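Local coordinates for protein SusD homolog (Bacteroides ovatus, PDB 4F53) that probably binds glycans, perhaps mucin O-glycans, at the cell surface as a SusD/RagB-family outer membrane lipoprotein with a TPR-like helical fold, at residues A497-E502 / M511-W516; R126-Y131 / A154-M159; R279-D284 / E371-T376. One frame throughout, in Å; residues are numbered along the deposited sequence.

Contact 1 (A497-E502 / M511-W516); sequences ATLTQE and MATHVW
The carboxylate of Glu-502 meets the indole of Trp-516 obliquely, with the two planes only 12° apart. Glu-502 OE2 lies 3.6 Å from both Trp-516 CG and Trp-516 CB. Phe-214 packs against the same indole edge-to-face. The imidazole of His-514 turns away from the helix. Ala-512 O sits in its plane at the edge, and its two nitrogens bond to Glu-473 and to the carbonyl of Asp-518. In this SusD-family fold, the contact lays the C-terminal loop 511-516 along the last helix of the chain, 489-502.

Leu-499 and Thr-513 carry the apolar half and meet end to end. Leu-499 CG and Thr-513 CG2 are 3.8 Å apart, and both leucine methyls close on the same threonine methyl. Thr-513 CG2 stands opposite the backbone N about CA-CB (OG1 chi1 -65°), which sends the methyl to the leucine. OG1 meanwhile bonds to Gly-508 O and Arg-507 N, which should fix the rotation of the side chain.

The polar link between helix and loop runs through water. Water 1 donates to Leu-499 O at 2.8 Å and to His-514 O at 3.0 Å, tying two buried backbone stretches. Ser-503 OG also bonds to His-514 O. The carboxylate of Glu-502 is held by two backbone N-H groups at the start of helix 152-173: Gln-152 N meets OE1 and Gln-153 N meets OE2. The positive end of that helix dipole would probably favour the ionised acid. Water 2 adds a further bond, donating to Glu-502 OE1 at 3.0 Å and accepting from Trp-516 N at 3.0 Å.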
loop_
_atom_site.group_PDB
_atom_site.type_symbol
_atom_site.label_atom_id
_atom_site.label_comp_id
_atom_site.label_asym_id
_atom_site.label_seq_id
_atom_site.Cartn_x
_atom_site.Cartn_y
_atom_site.Cartn_z
ATOM N N ALA A 497 -18.243 5.068 -17.841
ATOM C CA ALA A 497 -19.663 5.092 -17.537
ATOM C C ALA A 497 -19.948 4.219 -16.301
ATOM O O ALA A 497 -20.704 4.637 -15.425
ATOM C CB ALA A 497 -20.462 4.626 -18.735
ATOM N N THR A 498 -19.282 3.048 -16.191
ATOM C CA THR A 498 -19.411 2.134 -15.037
ATOM C C THR A 498 -18.834 2.806 -13.771
ATOM O O THR A 498 -19.447 2.729 -12.700
ATOM C CB THR A 498 -18.703 0.797 -15.343
ATOM O OG1 THR A 498 -19.314 0.175 -16.470
ATOM C CG2 THR A 498 -18.729 -0.161 -14.183
ATOM N N LEU A 499 -17.657 3.453 -13.908
ATOM C CA LEU A 499 -16.960 4.166 -12.828
ATOM C C LEU A 499 -17.874 5.232 -12.219
ATOM O O LEU A 499 -17.974 5.329 -11.000
ATOM C CB LEU A 499 -15.653 4.805 -13.372
ATOM C CG LEU A 499 -14.883 5.795 -12.466
ATOM C CD1 LEU A 499 -14.115 5.073 -11.344
ATOM C CD2 LEU A 499 -13.969 6.673 -13.274
ATOM N N THR A 500 -18.526 6.011 -13.073
ATOM C CA THR A 500 -19.446 7.088 -12.706
ATOM C C THR A 500 -20.663 6.516 -11.983
ATOM O O THR A 500 -20.976 6.988 -10.884
ATOM C CB THR A 500 -19.817 7.885 -13.965
ATOM O OG1 THR A 500 -18.642 8.591 -14.360
ATOM C CG2 THR A 500 -20.980 8.874 -13.739
ATOM N N GLN A 501 -21.300 5.471 -12.561
ATOM C CA GLN A 501 -22.490 4.834 -11.999
ATOM C C GLN A 501 -22.208 4.241 -10.595
ATOM O O GLN A 501 -23.051 4.393 -9.718
ATOM C CB GLN A 501 -23.064 3.785 -12.982
ATOM C CG GLN A 501 -24.353 3.076 -12.518
ATOM C CD GLN A 501 -24.075 1.873 -11.624
ATOM O OE1 GLN A 501 -23.260 0.983 -11.951
ATOM N NE2 GLN A 501 -24.719 1.839 -10.456
ATOM N N GLU A 502 -21.037 3.615 -10.371
ATOM C CA GLU A 502 -20.673 3.041 -9.058
ATOM C C GLU A 502 -20.226 4.091 -8.042
ATOM O O GLU A 502 -20.125 3.778 -6.863
ATOM C CB GLU A 502 -19.484 2.081 -9.202
ATOM C CG GLU A 502 -19.700 0.820 -9.994
ATOM C CD GLU A 502 -18.520 -0.114 -9.812
ATOM O OE1 GLU A 502 -17.401 0.192 -10.294
ATOM O OE2 GLU A 502 -18.717 -1.145 -9.132
HETATM N N MSE A 511 -8.465 11.972 -11.326
HETATM C CA MSE A 511 -7.937 11.595 -10.025
HETATM C C MSE A 511 -8.920 11.891 -8.880
HETATM O O MSE A 511 -8.714 11.416 -7.768
HETATM C CB MSE A 511 -6.640 12.363 -9.773
HETATM C CG MSE A 511 -5.461 11.836 -10.561
HETATM SE SE MSE A 511 -3.850 12.777 -9.995
HETATM C CE MSE A 511 -2.528 11.914 -11.190
ATOM N N ALA A 512 -9.994 12.662 -9.150
ATOM C CA ALA A 512 -10.933 13.152 -8.147
ATOM C C ALA A 512 -12.091 12.213 -7.911
ATOM O O ALA A 512 -12.738 12.313 -6.854
ATOM C CB ALA A 512 -11.439 14.528 -8.557
ATOM N N THR A 513 -12.362 11.301 -8.876
ATOM C CA THR A 513 -13.473 10.363 -8.769
ATOM C C THR A 513 -13.196 9.275 -7.756
ATOM O O THR A 513 -12.119 8.695 -7.746
ATOM C CB THR A 513 -13.844 9.763 -10.137
ATOM O OG1 THR A 513 -14.310 10.819 -10.944
ATOM C CG2 THR A 513 -14.962 8.698 -10.066
ATOM N N HIS A 514 -14.208 8.984 -6.922
ATOM C CA HIS A 514 -14.149 7.917 -5.935
ATOM C C HIS A 514 -14.504 6.609 -6.596
ATOM O O HIS A 514 -15.465 6.537 -7.362
ATOM C CB HIS A 514 -15.096 8.184 -4.755
ATOM C CG HIS A 514 -14.634 9.270 -3.840
ATOM N ND1 HIS A 514 -14.933 9.247 -2.481
ATOM C CD2 HIS A 514 -13.931 10.404 -4.113
ATOM C CE1 HIS A 514 -14.388 10.342 -1.971
ATOM N NE2 HIS A 514 -13.775 11.074 -2.917
ATOM N N VAL A 515 -13.722 5.582 -6.315
ATOM C CA VAL A 515 -13.965 4.212 -6.753
ATOM C C VAL A 515 -15.147 3.684 -5.887
ATOM O O VAL A 515 -15.547 4.329 -4.897
ATOM C CB VAL A 515 -12.680 3.302 -6.717
ATOM C CG1 VAL A 515 -11.584 3.875 -7.605
ATOM C CG2 VAL A 515 -12.158 3.093 -5.291
ATOM N N TRP A 516 -15.740 2.567 -6.307
ATOM C CA TRP A 516 -16.901 1.944 -5.679
ATOM C C TRP A 516 -16.776 1.783 -4.122
ATOM O O TRP A 516 -17.709 2.192 -3.432
ATOM C CB TRP A 516 -17.168 0.603 -6.367
ATOM C CG TRP A 516 -18.129 -0.304 -5.663
ATOM C CD1 TRP A 516 -19.490 -0.225 -5.659
ATOM C CD2 TRP A 516 -17.789 -1.471 -4.904
ATOM N NE1 TRP A 516 -20.023 -1.262 -4.916
ATOM C CE2 TRP A 516 -19.001 -2.053 -4.459
ATOM C CE3 TRP A 516 -16.568 -2.089 -4.559
ATOM C CZ2 TRP A 516 -19.030 -3.209 -3.676
ATOM C CZ3 TRP A 516 -16.605 -3.262 -3.816
ATOM C CH2 TRP A 516 -17.824 -3.797 -3.370
HETATM O O HOH W 1 -16.520 4.193 -8.947
HETATM O O HOH W 2 -15.227 1.846 -9.136
HETATM O O HOH W 3 -19.797 3.732 -4.257
#

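Contact 2 (R126-Y131 / A154-M159); sequences RVTDTY and AVYAKM
Tyr-156 and Asp-129 meet at about a right angle along their side chains, yet their flat groups are nearly coplanar, 30° apart. The phenol points its OH at the carboxylate. Tyr-156 OH donates to Asp-129 OD1 at 2.6 Å, and the bond uses the syn lone pair of OD1. Asp-129 OD1 sits at the ring edge, close to its plane. Asp-129 chi1 of -71° places CG next to the backbone N and swings the carboxylate over to the neighbouring helix.

Thr-128 packs beside this pair. Thr-128 CG2 lies 3.9 Å from Tyr-156 CE1, approaching the ring obliquely. Thr-128 CG2 is also 3.9 Å from Val-155 CG1, and the two side chains run antiparallel alongside one another. Thr-128 OG1 is turned to the carbonyl of Gly-132 and to Gln-152 NE2.

The segments belong to consecutive antiparallel helices, 110-131 and 152-173, of the TPR-like helical fold. Their local axes come within 11.1 Å at a crossing angle of -161°. The Tyr-156 side chain spans to Asp-129, while Thr-128 and Val-155 meet through methyls.

The acid is buried and shared. Trp-517 NE1 bonds to Asp-129 OD1, while Arg-207 forms a salt bridge to OD2 with NH2. NE of Arg-207 also bonds to Tyr-156 OH, so one guanidinium grips both partners and probably favours the charged form of Asp-129.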
loop_
_atom_site.group_PDB
_atom_site.type_symbol
_atom_site.label_atom_id
_atom_site.label_comp_id
_atom_site.label_asym_id
_atom_site.label_seq_id
_atom_site.Cartn_x
_atom_site.Cartn_y
_atom_site.Cartn_z
ATOM N N ARG A 126 -4.474 -4.441 -6.336
ATOM C CA ARG A 126 -3.740 -3.155 -6.415
ATOM C C ARG A 126 -4.275 -2.308 -7.572
ATOM O O ARG A 126 -4.487 -1.112 -7.410
ATOM C CB ARG A 126 -2.224 -3.337 -6.652
ATOM C CG ARG A 126 -1.471 -4.218 -5.693
ATOM C CD ARG A 126 -0.032 -4.345 -6.163
ATOM N NE ARG A 126 0.548 -3.017 -6.373
ATOM C CZ ARG A 126 1.649 -2.557 -5.799
ATOM N NH1 ARG A 126 2.364 -3.339 -5.001
ATOM N NH2 ARG A 126 2.058 -1.322 -6.037
ATOM N N VAL A 127 -4.462 -2.948 -8.745
ATOM C CA VAL A 127 -4.919 -2.316 -9.987
ATOM C C VAL A 127 -6.370 -1.796 -9.846
ATOM O O VAL A 127 -6.602 -0.627 -10.167
ATOM C CB VAL A 127 -4.733 -3.227 -11.235
ATOM C CG1 VAL A 127 -5.095 -2.471 -12.516
ATOM C CG2 VAL A 127 -3.295 -3.773 -11.309
ATOM N N THR A 128 -7.322 -2.620 -9.353
ATOM C CA THR A 128 -8.683 -2.110 -9.189
ATOM C C THR A 128 -8.713 -1.024 -8.088
ATOM O O THR A 128 -9.430 -0.030 -8.227
ATOM C CB THR A 128 -9.752 -3.203 -8.999
ATOM O OG1 THR A 128 -11.002 -2.531 -9.012
ATOM C CG2 THR A 128 -9.624 -3.988 -7.671
ATOM N N ASP A 129 -7.894 -1.157 -7.054
ATOM C CA ASP A 129 -7.818 -0.124 -6.007
ATOM C C ASP A 129 -7.171 1.163 -6.525
ATOM O O ASP A 129 -7.350 2.207 -5.906
ATOM C CB ASP A 129 -7.086 -0.635 -4.759
ATOM C CG ASP A 129 -7.904 -1.658 -3.970
ATOM O OD1 ASP A 129 -9.091 -1.862 -4.303
ATOM O OD2 ASP A 129 -7.355 -2.245 -3.019
ATOM N N THR A 130 -6.464 1.110 -7.684
ATOM C CA THR A 130 -5.879 2.306 -8.306
ATOM C C THR A 130 -6.882 2.968 -9.267
ATOM O O THR A 130 -6.965 4.193 -9.309
ATOM C CB THR A 130 -4.565 1.955 -9.045
ATOM O OG1 THR A 130 -3.682 1.305 -8.148
ATOM C CG2 THR A 130 -3.858 3.173 -9.617
ATOM N N TYR A 131 -7.632 2.168 -10.039
ATOM C CA TYR A 131 -8.475 2.647 -11.143
ATOM C C TYR A 131 -9.980 2.553 -11.008
ATOM O O TYR A 131 -10.668 3.371 -11.611
ATOM C CB TYR A 131 -8.086 1.896 -12.434
ATOM C CG TYR A 131 -6.699 2.288 -12.892
ATOM C CD1 TYR A 131 -6.483 3.476 -13.587
ATOM C CD2 TYR A 131 -5.586 1.521 -12.546
ATOM C CE1 TYR A 131 -5.198 3.882 -13.942
ATOM C CE2 TYR A 131 -4.295 1.929 -12.874
ATOM C CZ TYR A 131 -4.105 3.122 -13.548
ATOM O OH TYR A 131 -2.839 3.522 -13.848
ATOM N N ALA A 154 -18.024 -6.078 -9.349
ATOM C CA ALA A 154 -17.903 -7.377 -10.005
ATOM C C ALA A 154 -16.495 -7.960 -9.823
ATOM O O ALA A 154 -16.369 -9.168 -9.635
ATOM C CB ALA A 154 -18.244 -7.269 -11.496
ATOM N N VAL A 155 -15.449 -7.113 -9.809
ATOM C CA VAL A 155 -14.055 -7.541 -9.581
ATOM C C VAL A 155 -13.925 -8.091 -8.156
ATOM O O VAL A 155 -13.455 -9.219 -7.989
ATOM C CB VAL A 155 -13.042 -6.411 -9.852
ATOM C CG1 VAL A 155 -11.627 -6.840 -9.468
ATOM C CG2 VAL A 155 -13.091 -5.967 -11.317
ATOM N N TYR A 156 -14.392 -7.321 -7.140
ATOM C CA TYR A 156 -14.347 -7.742 -5.738
ATOM C C TYR A 156 -15.168 -9.021 -5.509
ATOM O O TYR A 156 -14.681 -9.925 -4.841
ATOM C CB TYR A 156 -14.838 -6.604 -4.810
ATOM C CG TYR A 156 -13.705 -5.750 -4.272
ATOM C CD1 TYR A 156 -13.017 -4.856 -5.101
ATOM C CD2 TYR A 156 -13.316 -5.836 -2.941
ATOM C CE1 TYR A 156 -11.975 -4.068 -4.607
ATOM C CE2 TYR A 156 -12.265 -5.069 -2.442
ATOM C CZ TYR A 156 -11.599 -4.180 -3.277
ATOM O OH TYR A 156 -10.555 -3.442 -2.770
ATOM N N ALA A 157 -16.379 -9.119 -6.100
ATOM C CA ALA A 157 -17.242 -10.292 -5.939
ATOM C C ALA A 157 -16.592 -11.546 -6.534
ATOM O O ALA A 157 -16.592 -12.586 -5.875
ATOM C CB ALA A 157 -18.608 -10.051 -6.564
ATOM N N LYS A 158 -16.003 -11.446 -7.745
ATOM C CA LYS A 158 -15.330 -12.591 -8.364
ATOM C C LYS A 158 -14.087 -12.994 -7.528
ATOM O O LYS A 158 -13.931 -14.167 -7.202
ATOM C CB LYS A 158 -14.956 -12.310 -9.823
ATOM C CG LYS A 158 -14.229 -13.472 -10.464
ATOM C CD LYS A 158 -13.986 -13.314 -11.954
ATOM C CE LYS A 158 -12.756 -14.083 -12.401
ATOM N NZ LYS A 158 -12.809 -15.540 -12.063
HETATM N N MSE A 159 -13.262 -12.023 -7.125
HETATM C CA MSE A 159 -12.075 -12.258 -6.305
HETATM C C MSE A 159 -12.413 -12.954 -5.002
HETATM O O MSE A 159 -11.742 -13.924 -4.646
HETATM C CB MSE A 159 -11.349 -10.933 -5.971
HETATM C CG MSE A 159 -10.560 -10.341 -7.144
HETATM SE SE MSE A 159 -9.802 -8.624 -6.593
HETATM C CE MSE A 159 -8.704 -8.427 -8.147
#

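Contact 3 (R279-D284 / E371-T376); sequences REAYYD and EENGIT
A Schellman motif ends helix 358-372, and the residue just ahead of its glycine meets the short helix 279-282. Gly-374, at positive phi, is the C-prime residue. Gly-374 N bonds to Glu-371 O at 3.2 Å, and Ile-375 N bonds to Phe-370 O.

Asn-373 is the first residue to leave the helical conformation, and its side chain makes the contact. Asn-373 OD1 comes to the edge of the Tyr-282 ring, in the ring plane, 3.2 Å from Tyr-282 CE1. The amide and ring planes are 69° apart. With chi1 at -72°, Asn-373 CG lies beside its own backbone N. Asn-373 ND2 bonds to Ser-369 O, one turn back in the helix, which should fix the rotation of the amide. Beside this, Ala-281 CB packs 3.8 Å from Asn-373 CB and equally close to Asn-373 O.

Tyr-282 is fixed from outside as well. Its OH bonds to Ile-436 O, and Phe-439 stacks on its ring. A serine at Tyr-282 would probably leave the side-chain carbonyl of Asn-373 without its ring edge, Ile-436 O without that bond and Phe-439 without its stacking partner.

The contact is plain structural packing within the helical fold. Asn-373 offers its side chain from a helix C-terminus closed by a Schellman motif with glycine at C-prime, a common way for helices to end.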
loop_
_atom_site.group_PDB
_atom_site.type_symbol
_atom_site.label_atom_id
_atom_site.label_comp_id
_atom_site.label_asym_id
_atom_site.label_seq_id
_atom_site.Cartn_x
_atom_site.Cartn_y
_atom_site.Cartn_z
ATOM N N ARG A 279 11.456 4.349 14.888
ATOM C CA ARG A 279 12.182 5.357 14.085
ATOM C C ARG A 279 13.530 4.816 13.660
ATOM O O ARG A 279 13.827 4.828 12.457
ATOM C CB ARG A 279 12.358 6.694 14.815
ATOM C CG ARG A 279 11.083 7.535 14.757
ATOM C CD ARG A 279 11.181 8.761 15.659
ATOM N NE ARG A 279 11.488 8.369 17.039
ATOM C CZ ARG A 279 11.768 9.225 18.015
ATOM N NH1 ARG A 279 11.794 10.531 17.778
ATOM N NH2 ARG A 279 12.030 8.782 19.235
ATOM N N GLU A 280 14.294 4.252 14.635
ATOM C CA GLU A 280 15.601 3.653 14.399
ATOM C C GLU A 280 15.468 2.389 13.539
ATOM O O GLU A 280 16.409 2.061 12.836
ATOM C CB GLU A 280 16.371 3.381 15.719
ATOM C CG GLU A 280 15.748 2.334 16.643
ATOM C CD GLU A 280 15.833 2.502 18.161
ATOM O OE1 GLU A 280 16.861 3.029 18.651
ATOM O OE2 GLU A 280 14.904 2.028 18.865
ATOM N N ALA A 281 14.304 1.720 13.524
ATOM C CA ALA A 281 14.205 0.546 12.664
ATOM C C ALA A 281 13.915 0.932 11.205
ATOM O O ALA A 281 14.325 0.222 10.297
ATOM C CB ALA A 281 13.148 -0.415 13.183
ATOM N N TYR A 282 13.225 2.057 10.978
ATOM C CA TYR A 282 12.759 2.505 9.653
ATOM C C TYR A 282 13.713 3.423 8.925
ATOM O O TYR A 282 13.849 3.329 7.705
ATOM C CB TYR A 282 11.434 3.278 9.791
ATOM C CG TYR A 282 10.210 2.478 10.165
ATOM C CD1 TYR A 282 10.291 1.105 10.404
ATOM C CD2 TYR A 282 8.958 3.077 10.224
ATOM C CE1 TYR A 282 9.149 0.348 10.663
ATOM C CE2 TYR A 282 7.812 2.329 10.494
ATOM C CZ TYR A 282 7.917 0.968 10.722
ATOM O OH TYR A 282 6.808 0.227 11.008
ATOM N N TYR A 283 14.301 4.385 9.641
ATOM C CA TYR A 283 15.103 5.362 8.943
ATOM C C TYR A 283 16.181 5.952 9.820
ATOM O O TYR A 283 16.273 5.632 10.996
ATOM C CB TYR A 283 14.181 6.482 8.367
ATOM C CG TYR A 283 13.074 6.970 9.287
ATOM C CD1 TYR A 283 13.353 7.796 10.373
ATOM C CD2 TYR A 283 11.742 6.629 9.052
ATOM C CE1 TYR A 283 12.340 8.251 11.214
ATOM C CE2 TYR A 283 10.726 7.060 9.899
ATOM C CZ TYR A 283 11.027 7.891 10.964
ATOM O OH TYR A 283 10.030 8.397 11.749
ATOM N N ASP A 284 16.999 6.836 9.232
ATOM C CA ASP A 284 18.103 7.484 9.913
ATOM C C ASP A 284 17.816 8.940 10.204
ATOM O O ASP A 284 16.910 9.528 9.633
ATOM C CB ASP A 284 19.366 7.394 9.039
ATOM C CG ASP A 284 20.035 6.033 9.019
ATOM O OD1 ASP A 284 20.252 5.470 10.099
ATOM O OD2 ASP A 284 20.462 5.600 7.931
ATOM N N GLU A 371 7.771 -6.325 17.397
ATOM C CA GLU A 371 8.405 -7.618 17.137
ATOM C C GLU A 371 8.903 -7.711 15.687
ATOM O O GLU A 371 10.013 -8.167 15.455
ATOM C CB GLU A 371 7.413 -8.745 17.435
ATOM C CG GLU A 371 8.040 -10.124 17.456
ATOM C CD GLU A 371 7.102 -11.237 17.874
ATOM O OE1 GLU A 371 5.963 -10.944 18.316
ATOM O OE2 GLU A 371 7.511 -12.414 17.745
ATOM N N GLU A 372 8.098 -7.271 14.717
ATOM C CA GLU A 372 8.472 -7.277 13.292
ATOM C C GLU A 372 9.729 -6.426 13.042
ATOM O O GLU A 372 10.460 -6.669 12.093
ATOM C CB GLU A 372 7.315 -6.693 12.439
ATOM C CG GLU A 372 6.135 -7.627 12.218
ATOM C CD GLU A 372 4.809 -7.012 11.795
ATOM O OE1 GLU A 372 4.683 -5.766 11.700
ATOM O OE2 GLU A 372 3.875 -7.807 11.568
ATOM N N ASN A 373 9.950 -5.396 13.883
ATOM C CA ASN A 373 11.032 -4.435 13.714
ATOM C C ASN A 373 12.155 -4.652 14.706
ATOM O O ASN A 373 13.034 -3.796 14.821
ATOM C CB ASN A 373 10.464 -3.015 13.790
ATOM C CG ASN A 373 9.661 -2.678 12.547
ATOM O OD1 ASN A 373 10.195 -2.560 11.450
ATOM N ND2 ASN A 373 8.352 -2.621 12.655
ATOM N N GLY A 374 12.157 -5.831 15.350
ATOM C CA GLY A 374 13.188 -6.261 16.286
ATOM C C GLY A 374 13.270 -5.466 17.566
ATOM O O GLY A 374 14.315 -5.477 18.206
ATOM N N ILE A 375 12.179 -4.785 17.970
ATOM C CA ILE A 375 12.193 -4.005 19.207
ATOM C C ILE A 375 11.773 -4.920 20.357
ATOM O O ILE A 375 10.655 -5.409 20.397
ATOM C CB ILE A 375 11.345 -2.715 19.085
ATOM C CG1 ILE A 375 11.859 -1.883 17.905
ATOM C CG2 ILE A 375 11.379 -1.916 20.402
ATOM C CD1 ILE A 375 10.954 -0.986 17.448
ATOM N N THR A 376 12.690 -5.144 21.286
ATOM C CA THR A 376 12.519 -6.083 22.395
ATOM C C THR A 376 12.073 -5.416 23.711
ATOM O O THR A 376 11.619 -6.128 24.614
ATOM C CB THR A 376 13.812 -6.874 22.586
ATOM O OG1 THR A 376 14.910 -5.950 22.660
ATOM C CG2 THR A 376 14.050 -7.879 21.443
#

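From the N terminus, contact 2 comes first. It closes the connection between helix 110-131 and helix 152-173. Contact 3 follows and spans 86 residues that include several helices. It joins helix 279-282 to the end of helix 358-372. Contact 1 is last and closes a short loop of eight residues after helix 489-502. The three are in series; none nest or cross. Contacts 1 and 2 touch: Trp-516 CZ3 packs 3.8 Å from Tyr-156 CG, and Val-515 CG1 4.0 Å from Tyr-131 C, so the C-terminal loop is laid on the early helix pair. Contact 3 lies on the opposite side of the chain's centre, its nearest atoms about 17 Å from contact 2 and about 25 Å from contact 1.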